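Local coordinates for protein putative type 11 methyltransferase (Sulfolobus solfataricus, PDB 3I9F) that probably acts as an S-adenosylmethionine-dependent methyltransferase and binds zinc ions, at residues 109-114 against 150-155; 138-143 against 157-162. One frame throughout, in Å; residues are numbered along the deposited sequence.

Contacts 1 and 2 lie on successive lengths of strand 152-159, the penultimate strand across the mixed sheet. Contact 1 pairs its beginning with strand 106-113, the last of the parallel strands, while contact 2 pairs its end with the outermost strand 140-146. Their centres are about 18 Å apart. The two still meet in the packing under helix 130-136, where Ile-110 CG1 lies 4.3 Å from Leu-157 CD2. Contact 1 lies away from the zinc sites. In contact 2 the Arg-159 side chain comes within about 5 Å of that of the zinc ligand Asp-104 and about 6 Å from a bound zinc; the other ligands at the Asp-104 site are histidines of the C-terminal tag.

Contact 1 of 2, residues 109-114 against 150-155; sequences IIIDWR and PYHFGL
Trp-113 lays one face of its indole over the imidazole of His-152, with His-152 NE2 3.3 Å from Trp-113 CE2 and above the middle of the ring system. The rings tilt by 38°, so they overlap obliquely. Both side chains place CG anti to the carbonyl carbon and run side by side in the same direction. His-152 ND1 is tied to Thr-149 OG1, which helps fix the imidazole, and Tyr-151 CB touches the outer indole rim at Trp-113 CZ3 (3.9 Å).

Arg-114 extends from CG to NE along the turn at residues 150-151. Arg-114 NE donates to Pro-150 O at 3.0 Å, nearly in the guanidinium plane but well above the plane of the carbonyl. His-152 O sits over one guanidinium face, 3.1 Å from Arg-114 CZ, without a hydrogen bond, and Arg-114 NH1 continues to Asn-147 OD1. Arg-114 N makes a second bond, 2.8 Å to Tyr-151 O, this time in the carbonyl plane.

On the side of Asp-112 and Leu-155, Phe-153 has CG in the crowded position between N and the carbonyl carbon (chi1 67°). This brings its ring against the opposite strand: Phe-153 CE2 is 4.0 Å from Asp-112 CB, and Trp-113 O lies in plane at the ring edge. Tyr-133 of helix 130-136 touches Phe-153 and also bonds the buried Asp-112 carboxylate at OD2, as does His-86 ND1, while OD1 accepts Trp-113 N.

In the backbone, Ile-110 and Asp-112 form hydrogen-bonded pairs with Leu-155 and Phe-153. This antiparallel pairing, with the last strand in sequence placed between the two before it, is the hallmark of the Rossmann-like class I methyltransferase sheet.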
ATOM      1  N   ILE B 109       3.858  19.787  -4.366  1.00 36.50           N
ATOM      2  CA  ILE B 109       4.429  20.771  -3.465  1.00 37.55           C
ATOM      3  C   ILE B 109       5.897  20.473  -3.245  1.00 38.14           C
ATOM      4  O   ILE B 109       6.216  19.428  -2.721  1.00 39.13           O
ATOM      5  CB  ILE B 109       3.754  20.759  -2.073  1.00 37.53           C
ATOM      6  CG1 ILE B 109       2.227  20.883  -2.200  1.00 39.22           C
ATOM      7  CG2 ILE B 109       4.282  21.891  -1.248  1.00 36.98           C
ATOM      8  CD1 ILE B 109       1.438  20.172  -1.095  1.00 39.14           C
ATOM      9  N   ILE B 110       6.779  21.404  -3.623  1.00 38.48           N
ATOM     10  CA  ILE B 110       8.201  21.318  -3.324  1.00 38.05           C
ATOM     11  C   ILE B 110       8.593  22.248  -2.192  1.00 38.49           C
ATOM     12  O   ILE B 110       8.324  23.436  -2.249  1.00 38.67           O
ATOM     13  CB  ILE B 110       9.083  21.736  -4.543  1.00 38.26           C
ATOM     14  CG1 ILE B 110       8.748  20.910  -5.796  1.00 37.58           C
ATOM     15  CG2 ILE B 110      10.584  21.655  -4.198  1.00 35.32           C
ATOM     16  CD1 ILE B 110       8.519  19.463  -5.554  1.00 36.91           C
ATOM     17  N   ILE B 111       9.233  21.693  -1.169  1.00 38.86           N
ATOM     18  CA  ILE B 111      10.001  22.457  -0.204  1.00 39.05           C
ATOM     19  C   ILE B 111      11.428  21.946  -0.239  1.00 39.59           C
ATOM     20  O   ILE B 111      11.652  20.748  -0.209  1.00 41.33           O
ATOM     21  CB  ILE B 111       9.448  22.299   1.214  1.00 39.46           C
ATOM     22  CG1 ILE B 111       7.995  22.818   1.259  1.00 40.73           C
ATOM     23  CG2 ILE B 111      10.300  23.072   2.202  1.00 36.94           C
ATOM     24  CD1 ILE B 111       7.223  22.392   2.511  1.00 41.70           C
ATOM     25  N   ASP B 112      12.393  22.850  -0.338  1.00 39.57           N
ATOM     26  CA  ASP B 112      13.784  22.487  -0.280  1.00 39.40           C
ATOM     27  C   ASP B 112      14.598  23.687   0.124  1.00 39.25           C
ATOM     28  O   ASP B 112      14.114  24.821   0.072  1.00 39.01           O
ATOM     29  CB  ASP B 112      14.294  21.968  -1.639  1.00 39.40           C
ATOM     30  CG  ASP B 112      15.376  20.884  -1.493  1.00 40.00           C
ATOM     31  OD1 ASP B 112      15.867  20.672  -0.357  1.00 41.36           O
ATOM     32  OD2 ASP B 112      15.721  20.212  -2.505  1.00 40.32           O
ATOM     33  N   TRP B 113      15.850  23.399   0.481  1.00 39.06           N
ATOM     34  CA  TRP B 113      16.833  24.356   0.920  1.00 39.67           C
ATOM     35  C   TRP B 113      17.287  25.303  -0.170  1.00 40.94           C
ATOM     36  O   TRP B 113      17.421  24.894  -1.297  1.00 41.74           O
ATOM     37  CB  TRP B 113      18.043  23.607   1.429  1.00 39.23           C
ATOM     38  CG  TRP B 113      17.810  22.853   2.691  1.00 39.45           C
ATOM     39  CD1 TRP B 113      17.394  21.568   2.805  1.00 39.44           C
ATOM     40  CD2 TRP B 113      17.972  23.342   4.025  1.00 38.14           C
ATOM     41  NE1 TRP B 113      17.303  21.210   4.132  1.00 39.63           N
ATOM     42  CE2 TRP B 113      17.648  22.279   4.905  1.00 39.30           C
ATOM     43  CE3 TRP B 113      18.396  24.552   4.562  1.00 38.26           C
ATOM     44  CZ2 TRP B 113      17.738  22.393   6.295  1.00 38.67           C
ATOM     45  CZ3 TRP B 113      18.472  24.680   5.959  1.00 37.91           C
ATOM     46  CH2 TRP B 113      18.139  23.611   6.802  1.00 39.56           C
ATOM     47  N   ARG B 114      17.541  26.568   0.146  1.00 42.57           N
ATOM     48  CA  ARG B 114      17.999  27.477  -0.904  1.00 44.25           C
ATOM     49  C   ARG B 114      19.414  27.049  -1.302  1.00 44.09           C
ATOM     50  O   ARG B 114      20.162  26.519  -0.487  1.00 42.94           O
ATOM     51  CB  ARG B 114      17.984  28.938  -0.480  1.00 44.76           C
ATOM     52  CG  ARG B 114      16.658  29.420   0.046  1.00 49.85           C
ATOM     53  CD  ARG B 114      16.666  30.924   0.269  1.00 55.85           C
ATOM     54  NE  ARG B 114      15.737  31.359   1.320  1.00 61.64           N
ATOM     55  CZ  ARG B 114      14.442  31.701   1.146  1.00 65.79           C
ATOM     56  NH1 ARG B 114      13.845  31.642  -0.063  1.00 66.13           N
ATOM     57  NH2 ARG B 114      13.720  32.108   2.205  1.00 65.91           N
ATOM     58  N   PRO B 150      13.565  31.054   6.297  1.00 50.64           N
ATOM     59  CA  PRO B 150      14.453  31.986   5.590  1.00 50.74           C
ATOM     60  C   PRO B 150      15.612  31.280   4.885  1.00 50.76           C
ATOM     61  O   PRO B 150      16.418  31.938   4.197  1.00 50.68           O
ATOM     62  CB  PRO B 150      14.994  32.905   6.702  1.00 50.96           C
ATOM     63  CG  PRO B 150      14.627  32.213   8.039  1.00 51.78           C
ATOM     64  CD  PRO B 150      13.855  30.959   7.745  1.00 50.82           C
ATOM     65  N   TYR B 151      15.705  29.961   5.064  1.00 49.73           N
ATOM     66  CA  TYR B 151      16.675  29.166   4.345  1.00 49.01           C
ATOM     67  C   TYR B 151      16.055  28.201   3.325  1.00 47.46           C
ATOM     68  O   TYR B 151      16.775  27.489   2.638  1.00 47.90           O
ATOM     69  CB  TYR B 151      17.523  28.441   5.376  1.00 49.64           C
ATOM     70  CG  TYR B 151      18.038  29.430   6.382  1.00 51.88           C
ATOM     71  CD1 TYR B 151      18.913  30.439   5.981  1.00 55.14           C
ATOM     72  CD2 TYR B 151      17.636  29.392   7.709  1.00 54.87           C
ATOM     73  CE1 TYR B 151      19.394  31.367   6.875  1.00 56.77           C
ATOM     74  CE2 TYR B 151      18.115  30.333   8.632  1.00 57.32           C
ATOM     75  CZ  TYR B 151      18.986  31.323   8.200  1.00 57.91           C
ATOM     76  OH  TYR B 151      19.482  32.266   9.072  1.00 60.36           O
ATOM     77  N   HIS B 152      14.737  28.202   3.198  1.00 45.36           N
ATOM     78  CA  HIS B 152      14.041  27.285   2.301  1.00 44.13           C
ATOM     79  C   HIS B 152      13.194  28.041   1.307  1.00 43.24           C
ATOM     80  O   HIS B 152      12.780  29.138   1.564  1.00 44.29           O
ATOM     81  CB  HIS B 152      13.102  26.359   3.073  1.00 44.06           C
ATOM     82  CG  HIS B 152      13.795  25.373   3.956  1.00 41.33           C
ATOM     83  ND1 HIS B 152      14.418  25.732   5.127  1.00 41.57           N
ATOM     84  CD2 HIS B 152      13.915  24.030   3.870  1.00 40.42           C
ATOM     85  CE1 HIS B 152      14.922  24.653   5.715  1.00 40.55           C
ATOM     86  NE2 HIS B 152      14.638  23.606   4.967  1.00 40.41           N
ATOM     87  N   PHE B 153      12.940  27.440   0.159  1.00 41.94           N
ATOM     88  CA  PHE B 153      11.965  27.950  -0.759  1.00 40.53           C
ATOM     89  C   PHE B 153      10.907  26.894  -0.888  1.00 39.57           C
ATOM     90  O   PHE B 153      11.083  25.784  -0.408  1.00 39.25           O
ATOM     91  CB  PHE B 153      12.586  28.329  -2.112  1.00 40.85           C
ATOM     92  CG  PHE B 153      13.106  27.179  -2.905  1.00 40.63           C
ATOM     93  CD1 PHE B 153      12.403  26.700  -3.984  1.00 39.35           C
ATOM     94  CD2 PHE B 153      14.316  26.603  -2.591  1.00 42.29           C
ATOM     95  CE1 PHE B 153      12.867  25.664  -4.720  1.00 41.05           C
ATOM     96  CE2 PHE B 153      14.802  25.564  -3.332  1.00 43.42           C
ATOM     97  CZ  PHE B 153      14.075  25.087  -4.405  1.00 42.93           C
ATOM     98  N   GLY B 154       9.801  27.263  -1.516  1.00 39.32           N
ATOM     99  CA  GLY B 154       8.595  26.440  -1.578  1.00 39.00           C
ATOM    100  C   GLY B 154       7.873  26.712  -2.885  1.00 39.04           C
ATOM    101  O   GLY B 154       7.748  27.850  -3.290  1.00 38.94           O
ATOM    102  N   LEU B 155       7.431  25.666  -3.576  1.00 39.28           N
ATOM    103  CA  LEU B 155       6.654  25.828  -4.803  1.00 39.05           C
ATOM    104  C   LEU B 155       5.388  24.973  -4.745  1.00 39.57           C
ATOM    105  O   LEU B 155       5.343  23.932  -4.060  1.00 40.26           O
ATOM    106  CB  LEU B 155       7.467  25.425  -6.018  1.00 38.66           C
ATOM    107  CG  LEU B 155       8.907  25.934  -6.155  1.00 38.71           C
ATOM    108  CD1 LEU B 155       9.625  25.051  -7.178  1.00 35.25           C
ATOM    109  CD2 LEU B 155       8.975  27.439  -6.557  1.00 37.91           C
TER

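Contact 2 of 2, residues 138-143 against 157-162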
ATOM      1  N   SER B 138       9.449  19.194 -15.691  1.00 43.66           N
ATOM      2  CA  SER B 138       9.319  19.978 -16.927  1.00 45.33           C
ATOM      3  C   SER B 138       7.948  19.937 -17.622  1.00 46.01           C
ATOM      4  O   SER B 138       7.748  20.688 -18.584  1.00 46.40           O
ATOM      5  CB  SER B 138      10.341  19.466 -17.925  1.00 46.06           C
ATOM      6  OG  SER B 138      10.061  18.086 -18.173  1.00 47.73           O
ATOM      7  N   ASN B 139       7.048  19.054 -17.179  1.00 46.37           N
ATOM      8  CA  ASN B 139       5.655  19.048 -17.642  1.00 47.58           C
ATOM      9  C   ASN B 139       4.760  19.789 -16.641  1.00 47.41           C
ATOM     10  O   ASN B 139       3.551  19.522 -16.542  1.00 46.87           O
ATOM     11  CB  ASN B 139       5.137  17.616 -17.801  1.00 48.03           C
ATOM     12  CG  ASN B 139       6.068  16.740 -18.632  1.00 51.58           C
ATOM     13  OD1 ASN B 139       6.826  15.881 -18.088  1.00 57.68           O
ATOM     14  ND2 ASN B 139       6.052  16.957 -19.946  1.00 52.01           N
ATOM     15  N   PHE B 140       5.369  20.684 -15.860  1.00 47.04           N
ATOM     16  CA  PHE B 140       4.652  21.379 -14.797  1.00 46.59           C
ATOM     17  C   PHE B 140       5.024  22.829 -14.809  1.00 46.44           C
ATOM     18  O   PHE B 140       6.096  23.199 -15.263  1.00 46.26           O
ATOM     19  CB  PHE B 140       5.000  20.797 -13.426  1.00 46.61           C
ATOM     20  CG  PHE B 140       4.615  19.357 -13.260  1.00 45.71           C
ATOM     21  CD1 PHE B 140       3.480  19.013 -12.575  1.00 43.86           C
ATOM     22  CD2 PHE B 140       5.411  18.348 -13.787  1.00 44.10           C
ATOM     23  CE1 PHE B 140       3.131  17.689 -12.450  1.00 43.92           C
ATOM     24  CE2 PHE B 140       5.059  17.038 -13.673  1.00 42.13           C
ATOM     25  CZ  PHE B 140       3.931  16.703 -13.007  1.00 43.50           C
ATOM     26  N   VAL B 141       4.144  23.648 -14.272  1.00 47.10           N
ATOM     27  CA  VAL B 141       4.436  25.077 -14.099  1.00 47.95           C
ATOM     28  C   VAL B 141       4.212  25.461 -12.661  1.00 47.60           C
ATOM     29  O   VAL B 141       3.388  24.869 -11.984  1.00 46.79           O
ATOM     30  CB  VAL B 141       3.596  26.026 -15.084  1.00 48.36           C
ATOM     31  CG1 VAL B 141       4.384  26.230 -16.397  1.00 48.53           C
ATOM     32  CG2 VAL B 141       2.210  25.473 -15.385  1.00 47.66           C
ATOM     33  N   VAL B 142       4.963  26.454 -12.203  1.00 48.24           N
ATOM     34  CA  VAL B 142       4.729  27.024 -10.886  1.00 48.93           C
ATOM     35  C   VAL B 142       3.438  27.812 -10.880  1.00 50.41           C
ATOM     36  O   VAL B 142       3.227  28.666 -11.737  1.00 49.84           O
ATOM     37  CB  VAL B 142       5.825  27.994 -10.439  1.00 48.81           C
ATOM     38  CG1 VAL B 142       5.508  28.487  -9.004  1.00 47.89           C
ATOM     39  CG2 VAL B 142       7.195  27.322 -10.498  1.00 47.46           C
ATOM     40  N   GLU B 143       2.602  27.513  -9.891  1.00 51.86           N
ATOM     41  CA  GLU B 143       1.343  28.179  -9.666  1.00 53.08           C
ATOM     42  C   GLU B 143       1.490  29.188  -8.512  1.00 54.04           C
ATOM     43  O   GLU B 143       1.069  30.335  -8.646  1.00 54.97           O
ATOM     44  CB  GLU B 143       0.259  27.129  -9.372  1.00 53.43           C
ATOM     45  CG  GLU B 143      -0.871  27.608  -8.500  1.00 54.36           C
ATOM     46  CD  GLU B 143      -2.107  26.768  -8.627  1.00 56.10           C
ATOM     47  OE1 GLU B 143      -2.195  25.721  -7.960  1.00 56.22           O
ATOM     48  OE2 GLU B 143      -3.012  27.180  -9.384  1.00 59.45           O
ATOM     49  N   LEU B 157       2.994  23.420  -7.722  1.00 40.26           N
ATOM     50  CA  LEU B 157       3.184  23.159  -9.112  1.00 40.38           C
ATOM     51  C   LEU B 157       1.919  22.494  -9.634  1.00 41.22           C
ATOM     52  O   LEU B 157       1.358  21.677  -8.938  1.00 40.53           O
ATOM     53  CB  LEU B 157       4.328  22.169  -9.249  1.00 40.30           C
ATOM     54  CG  LEU B 157       5.740  22.554  -9.599  1.00 40.54           C
ATOM     55  CD1 LEU B 157       6.212  23.659  -8.732  1.00 41.31           C
ATOM     56  CD2 LEU B 157       6.629  21.330  -9.466  1.00 39.61           C
ATOM     57  N   LYS B 158       1.501  22.823 -10.855  1.00 42.82           N
ATOM     58  CA  LYS B 158       0.401  22.153 -11.530  1.00 44.66           C
ATOM     59  C   LYS B 158       0.872  21.686 -12.877  1.00 45.23           C
ATOM     60  O   LYS B 158       1.834  22.183 -13.389  1.00 43.45           O
ATOM     61  CB  LYS B 158      -0.767  23.123 -11.753  1.00 46.08           C
ATOM     62  CG  LYS B 158      -0.404  24.353 -12.651  1.00 48.63           C
ATOM     63  CD  LYS B 158      -1.509  25.396 -12.749  1.00 52.83           C
ATOM     64  CE  LYS B 158      -2.190  25.422 -14.111  1.00 56.82           C
ATOM     65  NZ  LYS B 158      -2.814  26.750 -14.371  1.00 58.12           N
ATOM     66  N   ARG B 159       0.143  20.763 -13.473  1.00 47.64           N
ATOM     67  CA  ARG B 159       0.506  20.264 -14.786  1.00 50.18           C
ATOM     68  C   ARG B 159       0.405  21.316 -15.874  1.00 52.46           C
ATOM     69  O   ARG B 159      -0.562  22.062 -15.903  1.00 53.13           O
ATOM     70  CB  ARG B 159      -0.434  19.140 -15.181  1.00 50.33           C
ATOM     71  CG  ARG B 159      -0.295  17.865 -14.381  1.00 50.48           C
ATOM     72  CD  ARG B 159      -1.237  16.866 -14.975  1.00 49.12           C
ATOM     73  NE  ARG B 159      -1.320  15.578 -14.285  1.00 49.17           N
ATOM     74  CZ  ARG B 159      -0.519  14.526 -14.501  1.00 44.03           C
ATOM     75  NH1 ARG B 159       0.502  14.610 -15.317  1.00 41.69           N
ATOM     76  NH2 ARG B 159      -0.744  13.379 -13.865  1.00 43.40           N
ATOM     77  N   LYS B 160       1.364  21.364 -16.792  1.00 54.93           N
ATOM     78  CA  LYS B 160       1.182  22.175 -18.007  1.00 57.03           C
ATOM     79  C   LYS B 160      -0.103  21.776 -18.743  1.00 59.57           C
ATOM     80  O   LYS B 160      -0.364  20.583 -18.900  1.00 61.45           O
ATOM     81  CB  LYS B 160       2.363  22.014 -18.969  1.00 56.62           C
ATOM     82  CG  LYS B 160       3.537  22.913 -18.668  1.00 56.25           C
ATOM     83  CD  LYS B 160       4.600  22.858 -19.755  1.00 56.55           C
ATOM     84  CE  LYS B 160       5.936  23.450 -19.270  1.00 56.92           C
ATOM     85  NZ  LYS B 160       7.116  22.840 -19.976  1.00 57.84           N
ATOM     86  N   THR B 161      -0.893  22.754 -19.196  1.00 61.96           N
ATOM     87  CA  THR B 161      -2.076  22.494 -20.039  1.00 63.61           C
ATOM     88  C   THR B 161      -1.613  21.925 -21.393  1.00 65.28           C
ATOM     89  O   THR B 161      -0.728  22.517 -22.035  1.00 65.96           O
ATOM     90  CB  THR B 161      -2.897  23.796 -20.280  1.00 63.40           C
ATOM     91  N   SER B 162      -2.182  20.789 -21.828  1.00 66.71           N
ATOM     92  CA  SER B 162      -1.769  20.154 -23.111  1.00 67.69           C
ATOM     93  C   SER B 162      -2.884  20.114 -24.162  1.00 68.28           C
ATOM     94  O   SER B 162      -3.963  19.537 -23.926  1.00 68.25           O
ATOM     95  CB  SER B 162      -1.254  18.711 -22.899  1.00 67.68           C
TER
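Strands 140-143 and 157-159 run antiparallel with a marked twist, their axes 4.5 Å apart at closest approach and their directions 139° apart. They are the far end of the beta hairpin 140-146/152-159 that finishes the Rossmann-like methyltransferase sheet. Val-141 and Lys-158 make the hydrogen-bonded pair, each N-H pointing almost along the partner's C=O axis, with Val-141 N 2.9 Å from Lys-158 O. Phe-140 with Arg-159 and Val-142 with Leu-157 are the non-hydrogen-bonded pairs on either side.

Beneath helix 130-136, Val-142 CG2 reaches Leu-157 CD1 obliquely at 4.2 Å, and Met-134 of that helix rests on both side chains. Phe-140 leans back toward helix 91-101, where Val-98 and Lys-99 receive it. Phe-140 CE1 lies 3.9 Å from Arg-159 CG, the two side chains running alongside each other with ring and guanidinium planes only 21° apart. Arg-159 bonds main-chain carbonyls, NH2 those of Lys-99 and Leu-102 and NE that of Lys-103, tying the end of strand 152-159 to the end of helix 91-101 and the residues after it, beside the zinc ligand Asp-104.

The face of Val-141 and Lys-158 is more exposed. Lys-158 starts from the crowded CG position (chi1 61°), lies beside Val-141 with Lys-158 CG 3.9 Å from Val-141 CG2, then bends at chi3. Glu-143 crosses it at about a right angle; Glu-143 OE2 and Lys-158 NZ remain 5.0 Å apart, a long-range attraction at most, while Glu-143 OE1 is salt-bridged to Arg-107.

Beyond the strand, Lys-160 grips the chain twice. Its N bonds Asn-139 O, and its extended side chain climbs past Asn-139 until Lys-160 NZ sits 2.6 Å from Ser-138 O, nearly along the C=O axis.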